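Local coordinates for beta-d-glucoside glucohydrolase (Hypocrea jecorina, PDB 3ZZ1), which probably hydrolyses terminal, non-reducing beta-D-glucosyl residues and releases beta-D-glucose, as a glycoside hydrolase family 3 enzyme of cellulose breakdown, at residues Lys224-Phe229 and Ala682-Val687; Pro188-Val193 and Asp609-Val614. All coordinates share one frame; numbering follows the deposited sequence.

Contact 1. Residues Lys224-Phe229 and Ala682-Val687; sequences KDQLGF and ASQKWV
Two glutamine side chains, Gln226 and Gln684, meet between the two segments, and their second torsions set how they do so. Gln226 reaches out with its chain extended beyond CG, which carries its amide away from the helix backbone. Gln684 does the reverse: its chain folds over at CG (chi2 -87°), and its amide turns across the end of Gln226 instead of running on toward it. The two side chains cross at about a right angle, with their amide planes 48° apart. As modelled, the OE1 atoms of Gln226 and Gln684 are 3.0 Å from one another, an unlikely pairing of two carbonyl oxygens. The Gln226 amide is probably turned over in the model; with it turned back, the approach may be a hydrogen bond. The end of the Gln226 amide also lies near CB of Gln684.

Gln226 lies on helix 216-226 in the N-terminal, TIM-barrel-type domain. Gln684 belongs to the fibronectin type III-like domain, at the turn between strands 678-680 and 685-688. Its backbone adopts a left-handed helical conformation and, together with Lys685, faces Asp680 in a G1 beta bulge, which brings its CB round toward the helix.

Both ends of the Gln684 amide have further partners: OE1 is hydrogen-bonded to Tyr217 OH, from the start of the same helix, and NE2 to Thr681 O. Trp679 touches both glutamines, and His182 of helix 178-194 touches Gln226. The backbones stay well apart, 8.6 Å between CA of Gln226 and CA of Gln684, and the segments bury just 87 Å² between them.

Contact 2. Residues Pro188-Val193 and Asp609-Val614; sequences PFADAV and DLFQNV
Phe611 reaches across to Ala190 and Asp191, and its side chain is worth following outward. From CB the chain leaves toward the helix, with CG anti to the carbonyl carbon (chi1 -78°), and the far end of the ring makes the approach. On one flank, CE1 comes to 4.1 Å from the carbonyl oxygen O of Ala190. On the other, CE2 lies 3.9 Å from CA of Asp191 and equally 3.9 Å from its OD2. At the tip, CZ has the closest approach, 3.6 Å to O of Ala190; it also sits 3.8 Å from N of Asp191 and 4.1 Å from CB of Ala190, the one apolar side-chain pairing here.

The CZ end of the ring thus comes up to the peptide between Ala190 and Asp191, with Asp191 N at the edge near its plane and Ala190 O placed obliquely. Asp191 CG is also at the edge, in the ring plane, while the carboxylate is turned 78° from that plane. An acidic group beside the slightly positive hydrogens of an aromatic edge is probably a favourable neighbour.

Helix 178-194, which supplies the small alanine and the aspartate, packs in the TIM-barrel-type N-terminal domain. Phe611 stands on a type I turn from Asp609 to Gln612, closed by Gln612 N to Asp609 O at 3.1 Å, just ahead of strand 613-623 in the C-terminal beta-sandwich.

Two arginines of that sandwich hold the Asp191 carboxylate by separate salt bridges, Arg674 at OD1 and Arg672 at OD2. The side chains of both also touch Phe611. The buried acid is thus paired at each oxygen, which would be expected to favour its ionised form, and with both oxygens engaged the carboxylate's rotation is restrained beside the ring.

How the contacts relate
Contacts 1 and 2 join the same two parts of the enzyme, the N-terminal barrel domain and the C-terminal beta-sandwich region, with centres about 12 Å apart. Contact 1 lies at the surface and brings two glutamine amides together, whereas contact 2 lies deeper, where a phenyl edge meets a helix and charge is balanced by arginines. They use different helices, 216-226 and 178-194, but Leu227, just beyond the first, packs on the second, its CD2 3.7 Å from CB of Ala190. On the sandwich side, Trp686 CB comes within 3.6 Å of Leu610 CD2. The two contacts therefore form neighbouring patches of one interdomain boundary, amides at the surface and a buried, arginine-paired carboxylate deeper in.

Contact 1. Residues Lys224-Phe229 and Ala682-Val687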
ATOM      1  N   LYS A 224       5.243 -20.100   6.216  1.00 12.28           N
ATOM      2  CA  LYS A 224       4.615 -21.355   5.830  1.00 12.16           C
ATOM      3  C   LYS A 224       4.071 -22.167   7.002  1.00 12.23           C
ATOM      4  O   LYS A 224       2.993 -22.751   6.896  1.00 12.27           O
ATOM      5  CB  LYS A 224       5.562 -22.192   4.959  1.00 12.13           C
ATOM      6  CG  LYS A 224       5.714 -21.639   3.546  1.00 11.34           C
ATOM      7  CD  LYS A 224       6.645 -22.482   2.692  1.00 10.16           C
ATOM      8  CE  LYS A 224       6.768 -21.895   1.293  1.00  9.66           C
ATOM      9  NZ  LYS A 224       7.580 -22.754   0.392  1.00  9.56           N
ATOM     10  N   ASP A 225       4.813 -22.204   8.107  1.00 12.23           N
ATOM     11  CA  ASP A 225       4.436 -23.032   9.250  1.00 12.41           C
ATOM     12  C   ASP A 225       3.579 -22.285  10.277  1.00 12.57           C
ATOM     13  O   ASP A 225       2.578 -22.816  10.759  1.00 12.87           O
ATOM     14  CB  ASP A 225       5.675 -23.648   9.913  1.00 12.28           C
ATOM     15  CG  ASP A 225       6.368 -24.679   9.029  1.00 12.02           C
ATOM     16  OD1 ASP A 225       5.816 -25.039   7.972  1.00 11.88           O
ATOM     17  OD2 ASP A 225       7.466 -25.136   9.399  1.00 11.77           O
ATOM     18  N   GLN A 226       3.967 -21.060  10.605  1.00 12.54           N
ATOM     19  CA  GLN A 226       3.244 -20.285  11.606  1.00 12.68           C
ATOM     20  C   GLN A 226       2.026 -19.570  11.025  1.00 12.70           C
ATOM     21  O   GLN A 226       0.967 -19.557  11.651  1.00 12.54           O
ATOM     22  CB  GLN A 226       4.180 -19.317  12.326  1.00 12.80           C
ATOM     23  CG  GLN A 226       5.080 -20.021  13.335  1.00 13.21           C
ATOM     24  CD  GLN A 226       6.154 -19.126  13.912  1.00 14.39           C
ATOM     25  OE1 GLN A 226       6.821 -19.493  14.881  1.00 15.48           O
ATOM     26  NE2 GLN A 226       6.332 -17.950  13.327  1.00 13.96           N
ATOM     27  N   LEU A 227       2.173 -18.993   9.831  1.00 12.55           N
ATOM     28  CA  LEU A 227       1.050 -18.337   9.147  1.00 12.28           C
ATOM     29  C   LEU A 227       0.231 -19.303   8.289  1.00 12.13           C
ATOM     30  O   LEU A 227      -0.801 -18.921   7.734  1.00 12.31           O
ATOM     31  CB  LEU A 227       1.523 -17.144   8.302  1.00 12.28           C
ATOM     32  CG  LEU A 227       2.211 -15.944   8.965  1.00 12.53           C
ATOM     33  CD1 LEU A 227       2.368 -14.817   7.959  1.00 11.77           C
ATOM     34  CD2 LEU A 227       1.434 -15.466  10.174  1.00 13.12           C
ATOM     35  N   GLY A 228       0.694 -20.548   8.179  1.00 11.91           N
ATOM     36  CA  GLY A 228      -0.017 -21.589   7.434  1.00 11.50           C
ATOM     37  C   GLY A 228      -0.256 -21.287   5.965  1.00 11.15           C
ATOM     38  O   GLY A 228      -1.293 -21.647   5.422  1.00 11.14           O
ATOM     39  N   PHE A 229       0.706 -20.622   5.332  1.00 11.06           N
ATOM     40  CA  PHE A 229       0.631 -20.248   3.915  1.00 11.14           C
ATOM     41  C   PHE A 229       0.756 -21.480   3.012  1.00 11.16           C
ATOM     42  O   PHE A 229       1.781 -22.166   3.041  1.00 11.31           O
ATOM     43  CB  PHE A 229       1.730 -19.221   3.594  1.00 10.91           C
ATOM     44  CG  PHE A 229       1.757 -18.761   2.162  1.00 11.07           C
ATOM     45  CD1 PHE A 229       0.620 -18.220   1.558  1.00 10.78           C
ATOM     46  CD2 PHE A 229       2.938 -18.829   1.426  1.00 10.29           C
ATOM     47  CE1 PHE A 229       0.660 -17.781   0.241  1.00 10.38           C
ATOM     48  CE2 PHE A 229       2.984 -18.390   0.113  1.00  9.77           C
ATOM     49  CZ  PHE A 229       1.844 -17.865  -0.480  1.00 10.56           C
ATOM     50  N   ALA A 682       9.151 -16.182  23.340  1.00 15.61           N
ATOM     51  CA  ALA A 682       9.546 -17.446  23.974  1.00 15.74           C
ATOM     52  C   ALA A 682       8.693 -18.637  23.539  1.00 15.63           C
ATOM     53  O   ALA A 682       9.227 -19.695  23.221  1.00 15.99           O
ATOM     54  CB  ALA A 682       9.559 -17.309  25.501  1.00 15.70           C
ATOM     55  N   SER A 683       7.374 -18.461  23.507  1.00 15.53           N
ATOM     56  CA  SER A 683       6.462 -19.541  23.114  1.00 15.16           C
ATOM     57  C   SER A 683       6.076 -19.513  21.629  1.00 15.08           C
ATOM     58  O   SER A 683       5.411 -20.431  21.143  1.00 15.14           O
ATOM     59  CB  SER A 683       5.206 -19.534  23.992  1.00 15.17           C
ATOM     60  OG  SER A 683       4.499 -18.309  23.873  1.00 15.40           O
ATOM     61  N   GLN A 684       6.506 -18.470  20.913  1.00 14.72           N
ATOM     62  CA  GLN A 684       6.164 -18.275  19.490  1.00 14.61           C
ATOM     63  C   GLN A 684       4.649 -18.378  19.268  1.00 14.41           C
ATOM     64  O   GLN A 684       4.168 -19.142  18.426  1.00 14.49           O
ATOM     65  CB  GLN A 684       6.941 -19.241  18.575  1.00 14.58           C
ATOM     66  CG  GLN A 684       8.465 -19.080  18.628  1.00 14.71           C
ATOM     67  CD  GLN A 684       8.993 -18.032  17.660  1.00 14.93           C
ATOM     68  OE1 GLN A 684       9.120 -18.280  16.455  1.00 14.45           O
ATOM     69  NE2 GLN A 684       9.334 -16.862  18.190  1.00 14.39           N
ATOM     70  N   LYS A 685       3.908 -17.600  20.051  1.00 14.24           N
ATOM     71  CA  LYS A 685       2.454 -17.638  20.036  1.00 14.15           C
ATOM     72  C   LYS A 685       1.879 -16.249  20.231  1.00 13.85           C
ATOM     73  O   LYS A 685       2.481 -15.405  20.900  1.00 13.73           O
ATOM     74  CB  LYS A 685       1.929 -18.567  21.137  1.00 14.11           C
ATOM     75  CG  LYS A 685       2.101 -20.048  20.832  1.00 14.75           C
ATOM     76  CD  LYS A 685       1.917 -20.899  22.074  1.00 16.01           C
ATOM     77  CE  LYS A 685       2.412 -22.319  21.842  1.00 16.93           C
ATOM     78  NZ  LYS A 685       1.715 -22.951  20.689  1.00 17.66           N
ATOM     79  N   TRP A 686       0.714 -16.022  19.634  1.00 13.67           N
ATOM     80  CA  TRP A 686      -0.060 -14.814  19.875  1.00 13.38           C
ATOM     81  C   TRP A 686      -0.847 -14.991  21.160  1.00 13.59           C
ATOM     82  O   TRP A 686      -1.555 -15.988  21.334  1.00 13.49           O
ATOM     83  CB  TRP A 686      -1.001 -14.542  18.711  1.00 13.21           C
ATOM     84  CG  TRP A 686      -0.308 -13.991  17.507  1.00 12.71           C
ATOM     85  CD1 TRP A 686       0.113 -14.688  16.411  1.00 12.07           C
ATOM     86  CD2 TRP A 686       0.049 -12.626  17.277  1.00 11.73           C
ATOM     87  NE1 TRP A 686       0.706 -13.840  15.511  1.00 11.51           N
ATOM     88  CE2 TRP A 686       0.680 -12.567  16.016  1.00 11.62           C
ATOM     89  CE3 TRP A 686      -0.110 -11.443  18.010  1.00 11.06           C
ATOM     90  CZ2 TRP A 686       1.155 -11.372  15.472  1.00 11.17           C
ATOM     91  CZ3 TRP A 686       0.362 -10.257  17.473  1.00 10.64           C
ATOM     92  CH2 TRP A 686       0.987 -10.231  16.214  1.00 10.86           C
ATOM     93  N   VAL A 687      -0.708 -14.026  22.062  1.00 13.70           N
ATOM     94  CA  VAL A 687      -1.291 -14.126  23.390  1.00 13.87           C
ATOM     95  C   VAL A 687      -2.164 -12.908  23.669  1.00 14.09           C
ATOM     96  O   VAL A 687      -1.767 -11.775  23.391  1.00 14.25           O
ATOM     97  CB  VAL A 687      -0.182 -14.259  24.478  1.00 14.03           C
ATOM     98  CG1 VAL A 687      -0.784 -14.324  25.894  1.00 13.48           C
ATOM     99  CG2 VAL A 687       0.702 -15.490  24.207  1.00 14.04           C
TER

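Contact 2. Residues Pro188-Val193 and Asp609-Val614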
ATOM      1  N   PRO A 188       0.725  -7.667   8.441  1.00  9.69           N
ATOM      2  CA  PRO A 188      -0.095  -7.500   7.232  1.00  9.69           C
ATOM      3  C   PRO A 188       0.018  -8.645   6.220  1.00  9.59           C
ATOM      4  O   PRO A 188      -0.889  -8.830   5.401  1.00  9.78           O
ATOM      5  CB  PRO A 188       0.434  -6.194   6.625  1.00  9.65           C
ATOM      6  CG  PRO A 188       1.804  -6.044   7.174  1.00  9.80           C
ATOM      7  CD  PRO A 188       1.721  -6.587   8.562  1.00  9.63           C
ATOM      8  N   PHE A 189       1.116  -9.393   6.265  1.00  9.40           N
ATOM      9  CA  PHE A 189       1.267 -10.578   5.422  1.00  9.24           C
ATOM     10  C   PHE A 189       0.352 -11.703   5.900  1.00  9.11           C
ATOM     11  O   PHE A 189      -0.132 -12.502   5.088  1.00  9.41           O
ATOM     12  CB  PHE A 189       2.726 -11.030   5.363  1.00  9.05           C
ATOM     13  CG  PHE A 189       3.596 -10.141   4.521  1.00  9.69           C
ATOM     14  CD1 PHE A 189       3.728 -10.369   3.157  1.00  9.47           C
ATOM     15  CD2 PHE A 189       4.278  -9.063   5.091  1.00 10.35           C
ATOM     16  CE1 PHE A 189       4.532  -9.546   2.373  1.00 10.54           C
ATOM     17  CE2 PHE A 189       5.078  -8.235   4.316  1.00 10.26           C
ATOM     18  CZ  PHE A 189       5.208  -8.480   2.953  1.00 10.57           C
ATOM     19  N   ALA A 190       0.094 -11.750   7.207  1.00  8.76           N
ATOM     20  CA  ALA A 190      -0.877 -12.700   7.761  1.00  8.73           C
ATOM     21  C   ALA A 190      -2.290 -12.429   7.240  1.00  8.53           C
ATOM     22  O   ALA A 190      -3.014 -13.359   6.896  1.00  8.44           O
ATOM     23  CB  ALA A 190      -0.851 -12.691   9.281  1.00  8.67           C
ATOM     24  N   ASP A 191      -2.672 -11.158   7.171  1.00  8.63           N
ATOM     25  CA  ASP A 191      -3.930 -10.774   6.540  1.00  8.66           C
ATOM     26  C   ASP A 191      -3.979 -11.271   5.099  1.00  8.55           C
ATOM     27  O   ASP A 191      -4.989 -11.829   4.671  1.00  8.63           O
ATOM     28  CB  ASP A 191      -4.125  -9.251   6.563  1.00  8.62           C
ATOM     29  CG  ASP A 191      -4.447  -8.718   7.943  1.00  8.82           C
ATOM     30  OD1 ASP A 191      -3.525  -8.686   8.782  1.00 10.72           O
ATOM     31  OD2 ASP A 191      -5.613  -8.311   8.187  1.00  7.83           O
ATOM     32  N   ALA A 192      -2.886 -11.065   4.358  1.00  8.77           N
ATOM     33  CA  ALA A 192      -2.795 -11.496   2.954  1.00  8.96           C
ATOM     34  C   ALA A 192      -2.980 -12.999   2.820  1.00  9.00           C
ATOM     35  O   ALA A 192      -3.749 -13.459   1.977  1.00  9.22           O
ATOM     36  CB  ALA A 192      -1.466 -11.064   2.329  1.00  8.85           C
ATOM     37  N   VAL A 193      -2.284 -13.752   3.670  1.00  9.12           N
ATOM     38  CA  VAL A 193      -2.378 -15.210   3.694  1.00  9.20           C
ATOM     39  C   VAL A 193      -3.804 -15.637   4.031  1.00  9.58           C
ATOM     40  O   VAL A 193      -4.381 -16.473   3.339  1.00  9.73           O
ATOM     41  CB  VAL A 193      -1.366 -15.837   4.701  1.00  9.20           C
ATOM     42  CG1 VAL A 193      -1.560 -17.341   4.818  1.00  8.52           C
ATOM     43  CG2 VAL A 193       0.068 -15.516   4.292  1.00  9.38           C
ATOM     44  N   ASP A 609      -8.312 -19.465  15.410  1.00 12.55           N
ATOM     45  CA  ASP A 609      -9.068 -18.508  16.225  1.00 12.99           C
ATOM     46  C   ASP A 609      -8.614 -17.052  16.060  1.00 12.98           C
ATOM     47  O   ASP A 609      -9.353 -16.132  16.404  1.00 12.99           O
ATOM     48  CB  ASP A 609      -9.125 -18.924  17.714  1.00 12.90           C
ATOM     49  CG  ASP A 609      -7.758 -19.300  18.297  1.00 13.98           C
ATOM     50  OD1 ASP A 609      -6.852 -19.736  17.548  1.00 14.78           O
ATOM     51  OD2 ASP A 609      -7.598 -19.176  19.533  1.00 14.74           O
ATOM     52  N   LEU A 610      -7.415 -16.854  15.515  1.00 13.09           N
ATOM     53  CA  LEU A 610      -6.797 -15.524  15.449  1.00 13.21           C
ATOM     54  C   LEU A 610      -7.545 -14.474  14.631  1.00 13.31           C
ATOM     55  O   LEU A 610      -7.535 -13.299  14.989  1.00 13.33           O
ATOM     56  CB  LEU A 610      -5.338 -15.609  14.989  1.00 13.05           C
ATOM     57  CG  LEU A 610      -4.335 -15.989  16.079  1.00 13.34           C
ATOM     58  CD1 LEU A 610      -2.977 -16.316  15.475  1.00 12.72           C
ATOM     59  CD2 LEU A 610      -4.217 -14.879  17.129  1.00 13.29           C
ATOM     60  N   PHE A 611      -8.192 -14.895  13.548  1.00 13.60           N
ATOM     61  CA  PHE A 611      -8.953 -13.970  12.709  1.00 13.73           C
ATOM     62  C   PHE A 611     -10.451 -14.010  13.021  1.00 14.10           C
ATOM     63  O   PHE A 611     -11.245 -13.315  12.376  1.00 14.08           O
ATOM     64  CB  PHE A 611      -8.690 -14.230  11.221  1.00 13.71           C
ATOM     65  CG  PHE A 611      -7.375 -13.678  10.731  1.00 13.36           C
ATOM     66  CD1 PHE A 611      -6.189 -14.377  10.940  1.00 12.37           C
ATOM     67  CD2 PHE A 611      -7.327 -12.463  10.056  1.00 12.90           C
ATOM     68  CE1 PHE A 611      -4.975 -13.873  10.493  1.00 13.02           C
ATOM     69  CE2 PHE A 611      -6.118 -11.945   9.607  1.00 13.14           C
ATOM     70  CZ  PHE A 611      -4.937 -12.654   9.822  1.00 13.42           C
ATOM     71  N   GLN A 612     -10.831 -14.815  14.011  1.00 14.23           N
ATOM     72  CA  GLN A 612     -12.227 -14.897  14.432  1.00 14.69           C
ATOM     73  C   GLN A 612     -12.574 -13.778  15.409  1.00 14.71           C
ATOM     74  O   GLN A 612     -11.743 -13.374  16.227  1.00 14.81           O
ATOM     75  CB  GLN A 612     -12.543 -16.268  15.029  1.00 14.71           C
ATOM     76  CG  GLN A 612     -12.810 -17.333  13.970  1.00 15.68           C
ATOM     77  CD  GLN A 612     -12.875 -18.749  14.523  1.00 16.95           C
ATOM     78  OE1 GLN A 612     -12.340 -19.046  15.595  1.00 18.06           O
ATOM     79  NE2 GLN A 612     -13.521 -19.638  13.779  1.00 17.30           N
ATOM     80  N   ASN A 613     -13.801 -13.281  15.306  1.00 14.65           N
ATOM     81  CA  ASN A 613     -14.268 -12.177  16.132  1.00 14.77           C
ATOM     82  C   ASN A 613     -14.522 -12.581  17.580  1.00 14.77           C
ATOM     83  O   ASN A 613     -15.146 -13.614  17.851  1.00 15.02           O
ATOM     84  CB  ASN A 613     -15.520 -11.549  15.520  1.00 14.63           C
ATOM     85  CG  ASN A 613     -15.226 -10.795  14.232  1.00 15.29           C
ATOM     86  OD1 ASN A 613     -14.154 -10.199  14.065  1.00 14.62           O
ATOM     87  ND2 ASN A 613     -16.183 -10.814  13.311  1.00 15.34           N
ATOM     88  N   VAL A 614     -14.026 -11.761  18.499  1.00 14.44           N
ATOM     89  CA  VAL A 614     -14.202 -11.990  19.932  1.00 14.38           C
ATOM     90  C   VAL A 614     -14.914 -10.820  20.612  1.00 14.34           C
ATOM     91  O   VAL A 614     -15.360 -10.946  21.752  1.00 14.24           O
ATOM     92  CB  VAL A 614     -12.851 -12.235  20.650  1.00 14.14           C
ATOM     93  CG1 VAL A 614     -12.265 -13.581  20.265  1.00 14.52           C
ATOM     94  CG2 VAL A 614     -11.862 -11.113  20.349  1.00 14.36           C
TER